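Local coordinates for protein 2-oxoglutarate dehydrogenase E3 component (Thermus thermophilus, PDB 2YQU) that probably oxidises the dihydrolipoyl groups of 2-oxo acid dehydrogenase complexes with NAD(+), using one bound FAD per subunit, at residues Y333-P337 with A348-T352; I361-K367 with I386-A392. Residues are numbered along the deposited sequence.

Both contacts belong to the C-terminal half of the chain and reach the same five-stranded antiparallel sheet, the core of the dimerisation domain of pyridine nucleotide-disulphide oxidoreductases. The order across it is 338-340, 345-350, 397-404, 385-391, 363-369, so contact 1 lies at one side, where the loop before strand 338-340 meets strand 345-350, and contact 2 pairs the last two strands at the other. They follow in series along the chain, with helix 353-359 between them. Their centres are about 13 Å apart, yet they touch: Tyr351 O lies 3.6 Å from Leu389 CD1. Contact 1 thus borders the dimer interface, packing on the second subunit, while contact 2 is covered by helices of its own chain.

Contact 1 (Y333-P337 with A348-T352); sequences YQAIP and AVGYT
Residues 333-335 form a short 3-10 turn (weak Ile336 N to Tyr333 O bond, 3.4 Å), and the chain then extends through Pro337. It runs nearly antiparallel (169° between end-to-end directions) to the end of strand 345-350, with CA-CA distances of 4.3 Å for Gln334-Gly350 and 4.4 Å for Pro337-Val349. Val349, chi1 p, sets CG2 3.6 Å from Gln334 O. Gln334 is folded back (m, m, chi3 -65°), which lays OE1 over one face of the Tyr351 ring (chi1 m), 3.2 Å from CZ. The loop leads into strand 338-340, whose Ser338 bonds to Ala348 through the backbone: the entry to the dimerisation domain's antiparallel sheet. Pro431 of the second subunit packs on Ala335 and Ile336. One water accepts a hydrogen bond from Gly350 N (2.9 Å) and lies 2.7 Å from Ile336 O; another lies 2.8 Å from Ile336 O and 3.1 Å from Ala348 O. Gly350 has phi 68°, seldom adopted by residues with a CB. Pro337 CA makes a 3.4 Å CA-H...O contact with Ala348 O.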
# COMPACT_ATOMS: atom_id res chain seq x y z
N TYR A 333 9.40 -18.76 5.95
CA TYR A 333 8.51 -19.05 4.82
C TYR A 333 7.07 -18.59 5.06
O TYR A 333 6.36 -18.26 4.12
CB TYR A 333 8.57 -20.54 4.45
CG TYR A 333 9.92 -20.91 3.89
CD1 TYR A 333 10.26 -20.56 2.59
CD2 TYR A 333 10.87 -21.55 4.68
CE1 TYR A 333 11.52 -20.86 2.08
CE2 TYR A 333 12.13 -21.85 4.16
CZ TYR A 333 12.44 -21.50 2.87
OH TYR A 333 13.69 -21.79 2.35
N GLN A 334 6.66 -18.54 6.33
CA GLN A 334 5.30 -18.10 6.69
C GLN A 334 5.05 -16.60 6.53
O GLN A 334 3.90 -16.14 6.60
CB GLN A 334 5.00 -18.50 8.13
CG GLN A 334 5.05 -19.99 8.37
CD GLN A 334 4.22 -20.74 7.36
OE1 GLN A 334 2.99 -20.60 7.34
NE2 GLN A 334 4.88 -21.51 6.50
N ALA A 335 6.11 -15.82 6.34
CA ALA A 335 6.00 -14.38 6.17
C ALA A 335 6.20 -13.93 4.73
O ALA A 335 6.29 -12.74 4.46
CB ALA A 335 6.98 -13.67 7.09
N ILE A 336 6.31 -14.90 3.80
CA ILE A 336 6.53 -14.60 2.39
C ILE A 336 5.19 -14.47 1.67
O ILE A 336 4.47 -15.47 1.53
CB ILE A 336 7.37 -15.72 1.73
CG1 ILE A 336 8.79 -15.68 2.28
CG2 ILE A 336 7.37 -15.57 0.20
CD1 ILE A 336 9.71 -16.80 1.74
N PRO A 337 4.85 -13.27 1.21
CA PRO A 337 3.60 -13.08 0.47
C PRO A 337 3.67 -13.60 -0.96
O PRO A 337 4.74 -13.61 -1.58
CB PRO A 337 3.43 -11.56 0.44
CG PRO A 337 4.80 -11.04 0.50
CD PRO A 337 5.58 -12.00 1.35
N ALA A 348 -1.85 -13.82 -0.75
CA ALA A 348 -1.82 -14.77 0.35
C ALA A 348 -0.50 -14.66 1.09
O ALA A 348 0.55 -14.49 0.49
CB ALA A 348 -1.99 -16.18 -0.15
N VAL A 349 -0.57 -14.75 2.40
CA VAL A 349 0.62 -14.88 3.22
C VAL A 349 0.32 -15.82 4.38
O VAL A 349 -0.80 -15.84 4.91
CB VAL A 349 1.17 -13.49 3.68
CG1 VAL A 349 0.20 -12.79 4.59
CG2 VAL A 349 2.53 -13.64 4.34
N GLY A 350 1.32 -16.60 4.77
CA GLY A 350 1.14 -17.60 5.80
C GLY A 350 0.24 -18.72 5.31
O GLY A 350 0.15 -18.97 4.10
N TYR A 351 -0.45 -19.37 6.24
CA TYR A 351 -1.24 -20.56 5.92
C TYR A 351 -2.62 -20.20 5.40
O TYR A 351 -3.24 -19.25 5.88
CB TYR A 351 -1.37 -21.45 7.16
CG TYR A 351 -0.10 -22.18 7.55
CD1 TYR A 351 0.42 -22.09 8.83
CD2 TYR A 351 0.58 -22.97 6.62
CE1 TYR A 351 1.58 -22.76 9.19
CE2 TYR A 351 1.74 -23.64 6.96
CZ TYR A 351 2.23 -23.54 8.24
OH TYR A 351 3.39 -24.20 8.57
N THR A 352 -3.11 -20.99 4.44
CA THR A 352 -4.50 -20.93 4.03
C THR A 352 -5.36 -21.68 5.02
O THR A 352 -4.86 -22.46 5.82
CB THR A 352 -4.71 -21.54 2.63
OG1 THR A 352 -4.37 -22.93 2.67
CG2 THR A 352 -3.78 -20.93 1.58
O HOH W 1 3.68 -17.29 3.29
O HOH W 2 2.37 -16.98 0.36

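Contact 2 (I361-K367 with I386-A392); sequences IPYKVGK and IKVLAHA
Strands 363-367 and 386-391 run antiparallel, their axes 4.5 Å apart at closest approach and 156° between directions. Tyr363-His391, Val365-Leu389 and Lys367-Lys387 are non-hydrogen-bonded pairs (CA-CA 4.4, 5.0 and 4.3 Å); Lys364-Ala390 and Gly366-Val388 are hydrogen-bonded pairs, through Lys364 N to Ala390 O (2.8 Å), Ala390 N to Lys364 O (3.0 Å), Gly366 N to Val388 O (2.9 Å) and Val388 N to Gly366 O (2.8 Å), prolonged by Ala392 N to Pro362 O (3.0 Å).

Such a ladder joins the last two strands of the dimerisation domain's sheet. On the face of Val365 and Leu389, CD2 of Leu389 (m, t) fills the notch formed by Val365 CG2 (3.8 Å) and Tyr363 CD1 (4.2 Å); chi1 p brings the Tyr363 ring alongside, its OH hydrogen-bonded to Glu353, and helix 353-359 packs on both. On the other face, Gly366 adds no bulk beside Val388, which meets helix 438-449, while the Lys364 chain arches past Ala390, CE lying 4.2 Å from its CB. At the open end the His391 ring (chi1 t), its ND1 hydrogen-bonded to Lys393 N, has Pro362 O over one face and Ile361 CG2 3.5 Å from its CD2, and Pro362 CB meets Ala392 CB at 3.8 Å.

Lys387, on the inner strand, forms salt bridges with Asp207, Glu209 and Glu353; Lys364, on the outermost, with Asp395, its NZ sharing a water with Ala392 O. Cohesion therefore rests on backbone hydrogen bonds, CA-H...O contacts such as Lys387 CA to Gly366 O (3.1 Å) and small apolar contacts, while these two lysine charges are met elsewhere.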
# COMPACT_ATOMS: atom_id res chain seq x y z
N ILE A 361 -5.03 -27.47 13.03
CA ILE A 361 -4.86 -26.28 13.87
C ILE A 361 -6.20 -25.54 14.02
O ILE A 361 -6.83 -25.20 13.02
CB ILE A 361 -3.78 -25.35 13.26
CG1 ILE A 361 -2.43 -26.07 13.22
CG2 ILE A 361 -3.66 -24.06 14.08
CD1 ILE A 361 -1.38 -25.41 12.33
N PRO A 362 -6.63 -25.29 15.25
CA PRO A 362 -7.88 -24.57 15.49
C PRO A 362 -7.68 -23.08 15.27
O PRO A 362 -6.69 -22.53 15.77
CB PRO A 362 -8.18 -24.86 16.96
CG PRO A 362 -6.84 -25.05 17.58
CD PRO A 362 -5.96 -25.65 16.52
N TYR A 363 -8.58 -22.44 14.53
CA TYR A 363 -8.42 -21.02 14.21
C TYR A 363 -9.73 -20.23 14.20
O TYR A 363 -10.83 -20.79 14.16
CB TYR A 363 -7.69 -20.85 12.86
CG TYR A 363 -8.45 -21.40 11.67
CD1 TYR A 363 -9.17 -20.56 10.83
CD2 TYR A 363 -8.43 -22.76 11.38
CE1 TYR A 363 -9.86 -21.06 9.74
CE2 TYR A 363 -9.12 -23.27 10.29
CZ TYR A 363 -9.83 -22.42 9.47
OH TYR A 363 -10.52 -22.92 8.39
N LYS A 364 -9.57 -18.91 14.26
CA LYS A 364 -10.65 -17.96 14.12
C LYS A 364 -10.47 -17.19 12.81
O LYS A 364 -9.34 -16.94 12.38
CB LYS A 364 -10.68 -16.98 15.28
CG LYS A 364 -10.40 -17.60 16.64
CD LYS A 364 -10.27 -16.56 17.74
CE LYS A 364 -8.87 -15.95 17.78
NZ LYS A 364 -8.72 -14.92 18.85
N VAL A 365 -11.59 -16.84 12.19
CA VAL A 365 -11.61 -16.11 10.94
C VAL A 365 -12.14 -14.71 11.20
O VAL A 365 -13.20 -14.54 11.81
CB VAL A 365 -12.50 -16.83 9.91
CG1 VAL A 365 -12.68 -15.99 8.65
CG2 VAL A 365 -11.92 -18.21 9.56
N GLY A 366 -11.39 -13.71 10.74
CA GLY A 366 -11.83 -12.32 10.75
C GLY A 366 -11.82 -11.81 9.32
O GLY A 366 -10.85 -11.98 8.61
N LYS A 367 -12.91 -11.18 8.90
CA LYS A 367 -13.05 -10.74 7.52
C LYS A 367 -13.68 -9.35 7.47
O LYS A 367 -14.69 -9.09 8.13
CB LYS A 367 -13.90 -11.75 6.74
CG LYS A 367 -13.99 -11.50 5.26
CD LYS A 367 -14.46 -12.75 4.54
CE LYS A 367 -15.17 -12.43 3.24
NZ LYS A 367 -15.75 -13.67 2.64
N ILE A 386 -10.41 -8.60 2.95
CA ILE A 386 -9.23 -9.18 3.57
C ILE A 386 -9.68 -10.05 4.74
O ILE A 386 -10.60 -9.70 5.47
CB ILE A 386 -8.22 -8.10 4.04
CG1 ILE A 386 -7.65 -7.35 2.83
CG2 ILE A 386 -7.07 -8.74 4.84
CD1 ILE A 386 -6.81 -6.14 3.19
N LYS A 387 -9.01 -11.19 4.88
CA LYS A 387 -9.33 -12.20 5.86
C LYS A 387 -8.06 -12.48 6.67
O LYS A 387 -6.99 -12.72 6.11
CB LYS A 387 -9.81 -13.45 5.12
CG LYS A 387 -9.83 -14.72 5.90
CD LYS A 387 -10.70 -15.78 5.23
CE LYS A 387 -9.93 -16.60 4.19
NZ LYS A 387 -10.76 -17.72 3.62
N VAL A 388 -8.18 -12.42 7.99
CA VAL A 388 -7.11 -12.79 8.91
C VAL A 388 -7.47 -14.11 9.61
O VAL A 388 -8.57 -14.26 10.13
CB VAL A 388 -6.86 -11.68 9.96
CG1 VAL A 388 -5.88 -12.15 11.05
CG2 VAL A 388 -6.36 -10.41 9.28
N LEU A 389 -6.54 -15.05 9.59
CA LEU A 389 -6.70 -16.32 10.29
C LEU A 389 -5.81 -16.27 11.53
O LEU A 389 -4.63 -16.03 11.42
CB LEU A 389 -6.28 -17.47 9.38
CG LEU A 389 -6.94 -17.46 8.00
CD1 LEU A 389 -6.50 -18.64 7.17
CD2 LEU A 389 -8.45 -17.43 8.14
N ALA A 390 -6.39 -16.48 12.71
CA ALA A 390 -5.62 -16.44 13.96
C ALA A 390 -5.84 -17.69 14.79
O ALA A 390 -6.92 -18.26 14.80
CB ALA A 390 -5.99 -15.21 14.75
N HIS A 391 -4.81 -18.11 15.52
CA HIS A 391 -4.91 -19.31 16.33
C HIS A 391 -6.00 -19.13 17.39
O HIS A 391 -6.07 -18.10 18.04
CB HIS A 391 -3.56 -19.63 16.98
CG HIS A 391 -3.45 -21.04 17.46
ND1 HIS A 391 -4.02 -21.47 18.63
CD2 HIS A 391 -2.85 -22.12 16.91
CE1 HIS A 391 -3.77 -22.75 18.80
NE2 HIS A 391 -3.06 -23.18 17.77
N ALA A 392 -6.85 -20.14 17.54
CA ALA A 392 -8.01 -20.07 18.43
C ALA A 392 -7.63 -19.88 19.90
O ALA A 392 -8.37 -19.27 20.66
CB ALA A 392 -8.87 -21.31 18.27
O HOH W 3 -8.02 -16.54 21.03